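Local coordinates for anaerobically-induced outer membrane porin OprE (Pseudomonas aeruginosa, PDB 4FRX), which probably acts as an outer membrane porin of the OprD family, a beta-barrel channel through which small solutes would cross, at residues His165-Asp173 / Arg315-Ala323. Sequence-based numbering, arbitrary orientation.
Sequences HSKGRNSTD and RGDGEGSTA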
loop_
_atom_site.group_PDB
_atom_site.type_symbol
_atom_site.label_atom_id
_atom_site.label_comp_id
_atom_site.label_asym_id
_atom_site.label_seq_id
_atom_site.Cartn_x
_atom_site.Cartn_y
_atom_site.Cartn_z
ATOM N N HIS A 165 10.687 -12.062 -0.464
ATOM C CA HIS A 165 11.165 -11.175 0.596
ATOM C C HIS A 165 10.637 -9.768 0.401
ATOM O O HIS A 165 10.150 -9.423 -0.665
ATOM C CB HIS A 165 12.697 -11.102 0.587
ATOM C CG HIS A 165 13.373 -12.384 0.958
ATOM N ND1 HIS A 165 12.863 -13.255 1.897
ATOM C CD2 HIS A 165 14.528 -12.939 0.522
ATOM C CE1 HIS A 165 13.668 -14.293 2.019
ATOM N NE2 HIS A 165 14.689 -14.126 1.196
ATOM N N SER A 166 10.754 -8.950 1.441
ATOM C CA SER A 166 10.450 -7.539 1.337
ATOM C C SER A 166 11.458 -6.748 2.174
ATOM O O SER A 166 11.943 -7.230 3.202
ATOM C CB SER A 166 9.018 -7.266 1.820
ATOM O OG SER A 166 8.733 -5.887 1.851
ATOM N N LYS A 167 11.772 -5.544 1.714
ATOM C CA LYS A 167 12.614 -4.603 2.452
ATOM C C LYS A 167 11.737 -3.453 2.934
ATOM O O LYS A 167 11.156 -2.737 2.124
ATOM C CB LYS A 167 13.701 -4.042 1.534
ATOM C CG LYS A 167 14.509 -2.904 2.162
ATOM C CD LYS A 167 15.108 -2.015 1.087
ATOM C CE LYS A 167 14.023 -1.235 0.346
ATOM N NZ LYS A 167 13.410 -0.196 1.214
ATOM N N GLY A 168 11.652 -3.274 4.250
ATOM C CA GLY A 168 10.814 -2.241 4.827
ATOM C C GLY A 168 11.221 -0.822 4.482
ATOM O O GLY A 168 12.336 -0.569 4.022
ATOM N N ARG A 169 10.311 0.118 4.718
ATOM C CA ARG A 169 10.585 1.520 4.417
ATOM C C ARG A 169 11.724 2.068 5.286
ATOM O O ARG A 169 12.430 2.997 4.882
ATOM C CB ARG A 169 9.307 2.359 4.593
ATOM C CG ARG A 169 8.755 2.339 6.011
ATOM C CD ARG A 169 7.287 2.740 6.039
ATOM N NE ARG A 169 6.759 2.630 7.396
ATOM C CZ ARG A 169 5.526 2.965 7.748
ATOM N NH1 ARG A 169 4.672 3.393 6.828
ATOM N NH2 ARG A 169 5.141 2.835 9.010
ATOM N N ASN A 170 11.919 1.464 6.460
ATOM C CA ASN A 170 12.912 1.915 7.428
ATOM C C ASN A 170 14.068 0.924 7.569
ATOM O O ASN A 170 14.676 0.816 8.640
ATOM C CB ASN A 170 12.256 2.077 8.794
ATOM C CG ASN A 170 11.669 0.768 9.304
ATOM O OD1 ASN A 170 11.442 -0.165 8.527
ATOM N ND2 ASN A 170 11.418 0.693 10.605
ATOM N N SER A 171 14.367 0.206 6.494
ATOM C CA SER A 171 15.369 -0.856 6.531
ATOM C C SER A 171 16.194 -0.928 5.245
ATOM O O SER A 171 15.798 -0.387 4.209
ATOM C CB SER A 171 14.686 -2.204 6.773
ATOM O OG SER A 171 15.624 -3.265 6.727
ATOM N N THR A 172 17.341 -1.600 5.313
ATOM C CA THR A 172 18.115 -1.899 4.105
ATOM C C THR A 172 18.084 -3.394 3.789
ATOM O O THR A 172 18.643 -3.828 2.780
ATOM C CB THR A 172 19.601 -1.518 4.270
ATOM O OG1 THR A 172 20.168 -2.303 5.326
ATOM C CG2 THR A 172 19.755 -0.034 4.605
ATOM N N ASP A 173 17.458 -4.178 4.664
ATOM C CA ASP A 173 17.515 -5.636 4.565
ATOM C C ASP A 173 16.234 -6.265 4.040
ATOM O O ASP A 173 15.121 -5.851 4.390
ATOM C CB ASP A 173 17.836 -6.262 5.928
ATOM C CG ASP A 173 19.131 -5.737 6.523
ATOM O OD1 ASP A 173 20.190 -5.927 5.892
ATOM O OD2 ASP A 173 19.088 -5.140 7.619
ATOM N N ARG A 315 5.295 -6.915 7.663
ATOM C CA ARG A 315 6.440 -7.420 8.441
ATOM C C ARG A 315 6.389 -6.923 9.887
ATOM O O ARG A 315 6.872 -7.591 10.812
ATOM C CB ARG A 315 7.766 -7.029 7.738
ATOM C CG ARG A 315 9.096 -7.308 8.501
ATOM C CD ARG A 315 9.087 -8.558 9.389
ATOM N NE ARG A 315 9.361 -9.800 8.703
ATOM C CZ ARG A 315 9.279 -11.002 9.267
ATOM N NH1 ARG A 315 8.915 -11.150 10.538
ATOM N NH2 ARG A 315 9.567 -12.068 8.547
ATOM N N GLY A 316 5.768 -5.771 10.102
ATOM C CA GLY A 316 5.825 -5.144 11.412
ATOM C C GLY A 316 7.162 -4.431 11.598
ATOM O O GLY A 316 7.853 -4.135 10.623
ATOM N N ASP A 317 7.530 -4.161 12.850
ATOM C CA ASP A 317 8.760 -3.423 13.168
ATOM C C ASP A 317 8.818 -2.067 12.463
ATOM O O ASP A 317 9.902 -1.587 12.117
ATOM C CB ASP A 317 10.017 -4.237 12.808
ATOM C CG ASP A 317 10.176 -5.484 13.656
ATOM O OD1 ASP A 317 10.090 -5.382 14.897
ATOM O OD2 ASP A 317 10.391 -6.570 13.074
ATOM N N GLY A 318 7.652 -1.465 12.239
ATOM C CA GLY A 318 7.563 -0.157 11.607
ATOM C C GLY A 318 7.873 -0.112 10.124
ATOM O O GLY A 318 8.088 0.973 9.568
ATOM N N GLU A 319 7.875 -1.273 9.469
ATOM C CA GLU A 319 8.355 -1.360 8.091
ATOM C C GLU A 319 7.343 -0.885 7.042
ATOM O O GLU A 319 7.694 -0.664 5.885
ATOM C CB GLU A 319 8.809 -2.787 7.779
ATOM C CG GLU A 319 10.112 -3.157 8.470
ATOM C CD GLU A 319 10.758 -4.381 7.861
ATOM O OE1 GLU A 319 10.348 -4.774 6.744
ATOM O OE2 GLU A 319 11.674 -4.938 8.497
ATOM N N GLY A 320 6.093 -0.721 7.464
ATOM C CA GLY A 320 5.051 -0.224 6.577
ATOM C C GLY A 320 4.277 -1.343 5.906
ATOM O O GLY A 320 4.838 -2.367 5.521
ATOM N N SER A 321 2.974 -1.153 5.765
ATOM C CA SER A 321 2.142 -2.136 5.089
ATOM C C SER A 321 0.941 -1.406 4.534
ATOM O O SER A 321 0.521 -0.394 5.089
ATOM C CB SER A 321 1.663 -3.206 6.072
ATOM O OG SER A 321 0.828 -2.634 7.072
ATOM N N THR A 322 0.383 -1.933 3.454
ATOM C CA THR A 322 -0.814 -1.345 2.849
ATOM C C THR A 322 -1.858 -2.419 2.582
ATOM O O THR A 322 -1.558 -3.426 1.949
ATOM C CB THR A 322 -0.471 -0.623 1.536
ATOM O OG1 THR A 322 0.350 0.518 1.823
ATOM C CG2 THR A 322 -1.748 -0.156 0.822
ATOM N N ALA A 323 -3.067 -2.219 3.099
ATOM C CA ALA A 323 -4.192 -3.098 2.764
ATOM C C ALA A 323 -5.009 -2.410 1.673
ATOM O O ALA A 323 -5.198 -1.184 1.711
ATOM C CB ALA A 323 -5.061 -3.375 3.990
HETATM O O HOH W 1 8.664 -4.898 4.571
HETATM O O HOH W 2 11.024 -7.041 5.842
HETATM O O HOH W 3 13.083 -4.995 5.759
#
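Arg169 and Asn170 both set CG between their own backbone N and carbonyl carbon (chi1 62° and 60°), and from there their side chains meet the 317-320 backbone. The Arg169 chain then runs extended to NE, which donates to Gly318 O at 3.0 Å; this oxygen is near the guanidinium plane, but the donor stands above the carbonyl plane, not on a lone pair. Over one guanidinium face lies Gly320 CA, 3.4 Å from Arg169 CZ, a close approach made to a residue without a side chain. Beside it the backbone bond from Arg169 N to Glu319 O (3.0 Å) is almost straight. Asn170 ND2 donates to Asp317 O at 3.1 Å, an in-plane bond that would help fix the rotation of the Asn170 amide. Asn170 OD1 instead faces aliphatic Glu319 CG at 3.3 Å and is buried with no polar partner in the model. Thus three bonds join a type I turn, Gly168-Ser171, to a type I' turn, Gly316-Glu319.

Glu319 extends beyond CG past Gly168, its carboxylate plane 70° from the Asn170 amide. Water 1 donates to Glu319 OE1 at 2.8 Å and also bonds Ser166 OG, bridging the segments. Glu319 OE2 makes a salt bridge with Arg175, which probably stabilises its negative charge.

Arg169 NH1 has a further hydrogen bond, to Asn134 OD1. The contact thus ties together two loops that connect strands of the OprD-family beta-barrel, the one following strand 156-167 and the long one between strands 295-305 and 340-349, beside the short strand 174-176 that carries Arg175.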